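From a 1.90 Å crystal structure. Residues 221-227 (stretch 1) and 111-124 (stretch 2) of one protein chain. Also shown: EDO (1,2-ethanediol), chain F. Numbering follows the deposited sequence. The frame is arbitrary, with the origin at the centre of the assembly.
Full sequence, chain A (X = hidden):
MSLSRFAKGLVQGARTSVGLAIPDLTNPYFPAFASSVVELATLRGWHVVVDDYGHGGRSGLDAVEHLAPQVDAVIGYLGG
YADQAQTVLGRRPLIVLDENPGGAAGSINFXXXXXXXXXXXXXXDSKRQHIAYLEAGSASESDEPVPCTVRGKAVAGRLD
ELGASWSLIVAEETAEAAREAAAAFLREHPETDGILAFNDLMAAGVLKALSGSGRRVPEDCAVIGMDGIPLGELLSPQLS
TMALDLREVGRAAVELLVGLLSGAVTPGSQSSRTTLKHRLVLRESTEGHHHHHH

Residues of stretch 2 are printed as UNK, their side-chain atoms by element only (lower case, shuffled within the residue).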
# COMPACT_ATOMS: atom_id res chain seq x y z
N CYS A 221 13.06 22.36 -10.62
CA CYS A 221 12.51 21.28 -11.49
C CYS A 221 11.09 20.87 -11.02
O CYS A 221 10.84 20.70 -9.82
CB CYS A 221 13.48 20.09 -11.54
SG CYS A 221 13.09 18.80 -12.78
N ALA A 222 10.15 20.82 -11.95
CA ALA A 222 8.81 20.39 -11.69
C ALA A 222 8.74 18.86 -11.80
O ALA A 222 9.51 18.24 -12.52
CB ALA A 222 7.85 21.05 -12.66
N VAL A 223 7.81 18.25 -11.08
CA VAL A 223 7.61 16.80 -11.17
C VAL A 223 6.11 16.53 -11.22
O VAL A 223 5.31 17.12 -10.44
CB VAL A 223 8.27 16.02 -10.01
CG1 VAL A 223 8.02 14.51 -10.13
CG2 VAL A 223 9.76 16.27 -9.94
N ILE A 224 5.71 15.71 -12.20
CA ILE A 224 4.36 15.25 -12.30
C ILE A 224 4.29 13.72 -12.39
O ILE A 224 4.97 13.09 -13.19
CB ILE A 224 3.62 15.84 -13.52
CG1 ILE A 224 3.68 17.38 -13.51
CG2 ILE A 224 2.16 15.40 -13.50
CD1 ILE A 224 3.02 18.02 -14.71
N GLY A 225 3.44 13.12 -11.57
CA GLY A 225 3.25 11.67 -11.63
C GLY A 225 1.95 11.26 -12.28
O GLY A 225 1.34 12.02 -13.02
N MET A 226 1.54 10.03 -12.00
CA MET A 226 0.27 9.49 -12.42
C MET A 226 -0.17 8.42 -11.41
O MET A 226 0.62 7.55 -11.01
CB MET A 226 0.35 8.90 -13.87
CG MET A 226 -0.83 7.99 -14.26
SD MET A 226 -0.90 7.56 -16.04
CE MET A 226 -1.38 9.13 -16.75
N ASP A 227 -1.42 8.53 -10.99
CA ASP A 227 -2.17 7.49 -10.27
C ASP A 227 -3.03 8.14 -9.18
O ASP A 227 -4.17 7.76 -8.98
CB ASP A 227 -1.28 6.40 -9.63
CG ASP A 227 -0.81 5.32 -10.61
OD1 ASP A 227 -1.32 5.22 -11.76
OD2 ASP A 227 0.09 4.52 -10.20
N UNK A 111 -7.63 7.06 -21.09
CA UNK A 111 -7.27 7.88 -22.25
C UNK A 111 -5.90 8.49 -22.05
O UNK A 111 -5.77 9.58 -21.47
c UNK A 111 -8.12 9.78 -23.66
o UNK A 111 -9.07 10.48 -23.96
o UNK A 111 -7.06 9.75 -24.33
c UNK A 111 -8.29 8.98 -22.39
N UNK A 112 -4.85 7.80 -22.49
CA UNK A 112 -3.52 8.33 -22.25
C UNK A 112 -3.13 9.49 -23.18
O UNK A 112 -2.23 10.25 -22.86
c UNK A 112 -2.46 7.26 -22.29
c UNK A 112 -2.94 4.93 -21.46
c UNK A 112 -2.85 4.40 -19.12
c UNK A 112 -2.49 5.70 -18.84
c UNK A 112 -2.38 6.62 -19.88
c UNK A 112 -2.60 6.26 -21.19
o UNK A 112 -2.93 3.48 -18.08
c UNK A 112 -3.06 4.00 -20.43
N UNK A 113 -3.79 9.64 -24.32
CA UNK A 113 -3.55 10.84 -25.13
C UNK A 113 -4.04 12.08 -24.42
O UNK A 113 -3.39 13.12 -24.44
c UNK A 113 -3.96 9.69 -28.72
c UNK A 113 -4.24 10.72 -26.47
n UNK A 113 -3.67 8.60 -29.42
o UNK A 113 -4.52 10.67 -29.21
c UNK A 113 -3.55 9.66 -27.29
N UNK A 114 -5.19 11.97 -23.79
CA UNK A 114 -5.69 13.05 -23.01
C UNK A 114 -4.81 13.38 -21.80
O UNK A 114 -4.53 14.56 -21.51
c UNK A 114 -8.50 15.42 -20.63
c UNK A 114 -7.56 13.64 -21.48
c UNK A 114 -7.08 12.73 -22.55
c UNK A 114 -7.46 13.56 -20.14
n UNK A 114 -8.05 14.69 -19.63
n UNK A 114 -8.19 14.83 -21.76
N UNK A 115 -4.36 12.36 -21.08
CA UNK A 115 -3.49 12.57 -19.92
C UNK A 115 -2.19 13.26 -20.33
O UNK A 115 -1.70 14.14 -19.63
c UNK A 115 -3.16 11.23 -19.24
N UNK A 116 -1.63 12.81 -21.45
CA UNK A 116 -0.36 13.33 -21.95
C UNK A 116 -0.51 14.79 -22.31
O UNK A 116 0.35 15.61 -21.99
c UNK A 116 0.10 12.51 -23.16
N UNK A 117 -1.63 15.13 -22.93
CA UNK A 117 -1.89 16.50 -23.32
C UNK A 117 -2.00 17.38 -22.10
O UNK A 117 -1.43 18.45 -22.06
n UNK A 117 -6.73 18.71 -24.99
c UNK A 117 -4.35 18.29 -25.66
c UNK A 117 -3.15 16.61 -24.17
c UNK A 117 -5.79 17.80 -25.70
c UNK A 117 -3.66 18.04 -24.32
N UNK A 118 -2.72 16.92 -21.09
CA UNK A 118 -2.91 17.70 -19.88
C UNK A 118 -1.61 17.89 -19.10
O UNK A 118 -1.30 19.00 -18.64
c UNK A 118 -4.03 17.13 -19.01
c UNK A 118 -5.36 17.20 -19.77
c UNK A 118 -4.16 17.89 -17.71
N UNK A 119 -0.83 16.82 -18.98
CA UNK A 119 0.38 16.86 -18.14
C UNK A 119 1.44 17.74 -18.80
O UNK A 119 2.04 18.58 -18.16
c UNK A 119 0.92 15.46 -17.92
N UNK A 120 1.64 17.53 -20.09
CA UNK A 120 2.57 18.33 -20.89
C UNK A 120 2.17 19.82 -20.89
O UNK A 120 3.02 20.69 -20.75
c UNK A 120 2.70 17.76 -22.31
c UNK A 120 3.56 18.67 -23.18
c UNK A 120 3.38 16.40 -22.25
N UNK A 121 0.87 20.11 -20.95
CA UNK A 121 0.38 21.48 -20.92
C UNK A 121 0.81 22.21 -19.68
O UNK A 121 1.11 23.40 -19.73
c UNK A 121 -1.12 21.52 -21.03
N UNK A 122 0.83 21.50 -18.56
CA UNK A 122 1.21 22.11 -17.31
C UNK A 122 2.65 22.53 -17.37
O UNK A 122 3.01 23.62 -16.91
c UNK A 122 1.63 21.68 -14.81
n UNK A 122 1.82 23.80 -13.64
c UNK A 122 1.01 21.17 -16.11
o UNK A 122 -0.18 23.21 -14.49
c UNK A 122 1.01 22.97 -14.31
N UNK A 123 3.50 21.67 -17.91
CA UNK A 123 4.93 21.99 -18.00
C UNK A 123 5.17 23.15 -19.00
O UNK A 123 5.97 24.06 -18.74
c UNK A 123 6.11 20.18 -15.93
c UNK A 123 5.70 19.67 -17.30
c UNK A 123 5.74 20.77 -18.37
c UNK A 123 6.60 18.52 -17.69
N UNK A 124 4.44 23.14 -20.11
CA UNK A 124 4.54 24.25 -21.07
C UNK A 124 4.11 25.57 -20.46
O UNK A 124 4.78 26.58 -20.64
c UNK A 124 6.84 22.03 -22.72
c UNK A 124 4.15 22.81 -23.14
c UNK A 124 3.69 23.98 -22.31
s UNK A 124 5.80 22.87 -23.84
C1 EDO F . 0.39 1.40 -12.07
O1 EDO F . 0.91 2.28 -11.06
C2 EDO F . -0.96 1.87 -12.57
O2 EDO F . -0.71 3.11 -13.24

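Position 111 has two side-chain carbons, the second carrying two oxygens, and touches nothing on stretch 1: it is Asp 111. It suits the N-cap, where its OD1 accepts from the backbone N of position 114 at 3.0 Å, satisfying an amide the helix leaves unpaired.

Position 112 has one carbon leading to a six-carbon ring that bears an oxygen, with a ring carbon 3.7 Å from Met 226 SD, so it is Tyr 112. CA-to-CB points sideways, yet the ring reaches stretch 1: CE1 makes that contact, the sulfur sitting at the ring edge, while the hydroxyl is hydrogen-bonded elsewhere in the structure.

At 113, three carbons end in one oxygen and one nitrogen. This is Gln 113, whose polar amide suits an exposed site far from the strand. Position 114 has one carbon and a five-membered ring of three carbons and two nitrogens; it is His 114, also out of reach, its polar ring at ease in a partly exposed site.

Position 115 has a single carbon, CB, 3.7 Å from Met 226 CE. It is Ala 115, small enough to leave room for that methyl. Position 116 again has one carbon but points away from the strand; it is Ala 116, buried without touching stretch 1.

Position 117 has four carbons in a row ending in nitrogen and touches nothing on stretch 1; it is Lys 117, exposed as a charged chain prefers. Position 118, a carbon carrying two others, does not reach the strand; it is Val 118, apolar and only partly exposed.

Position 119 has one carbon directed toward the strand, and its backbone O lies 3.6 Å from Ile 224 CD1: Ala 119. The short side chain lets the backbones come to 7.2 Å between Ala 119 CA and Ile 224 CA.

Position 120 is another three-carbon fork, Val 120, buried and pointing away. The lone carbon of 121 makes it Ala 121, out of reach, a small residue that favours the helix.

At 122, three carbons carry a terminal oxygen and nitrogen, and a side-chain carbon packs 3.9 Å from Ile 224 CD1: Gln 122, whose aliphatic CG makes the contact. Position 123 has four carbons forked at the second; one end carbon lies 3.8 Å from Ala 222 CB and 4.0 Å from Ile 224 CD1, hence Leu 123. One methyl, CD2, touches both, as suits an apolar side chain whose end comes nearer. Position 124, two carbons, a sulfur and a carbon unbranched, is Met 124, out of reach, its flexible chain tolerated where partly exposed.

The helix runs nearly antiparallel to the strand, at 168°. Ala 222 and Ile 224 point toward it, whereas Val 223 points away, as strand alternation dictates; Met 226, at the corner, also points toward the helix. No hydrogen bond crosses; close packing buries 292 Å², with small alanines admitting the longer side chains of Ile 224 and Met 226.

Stretch 2 111-124: DYQHAAKVAVAQLM
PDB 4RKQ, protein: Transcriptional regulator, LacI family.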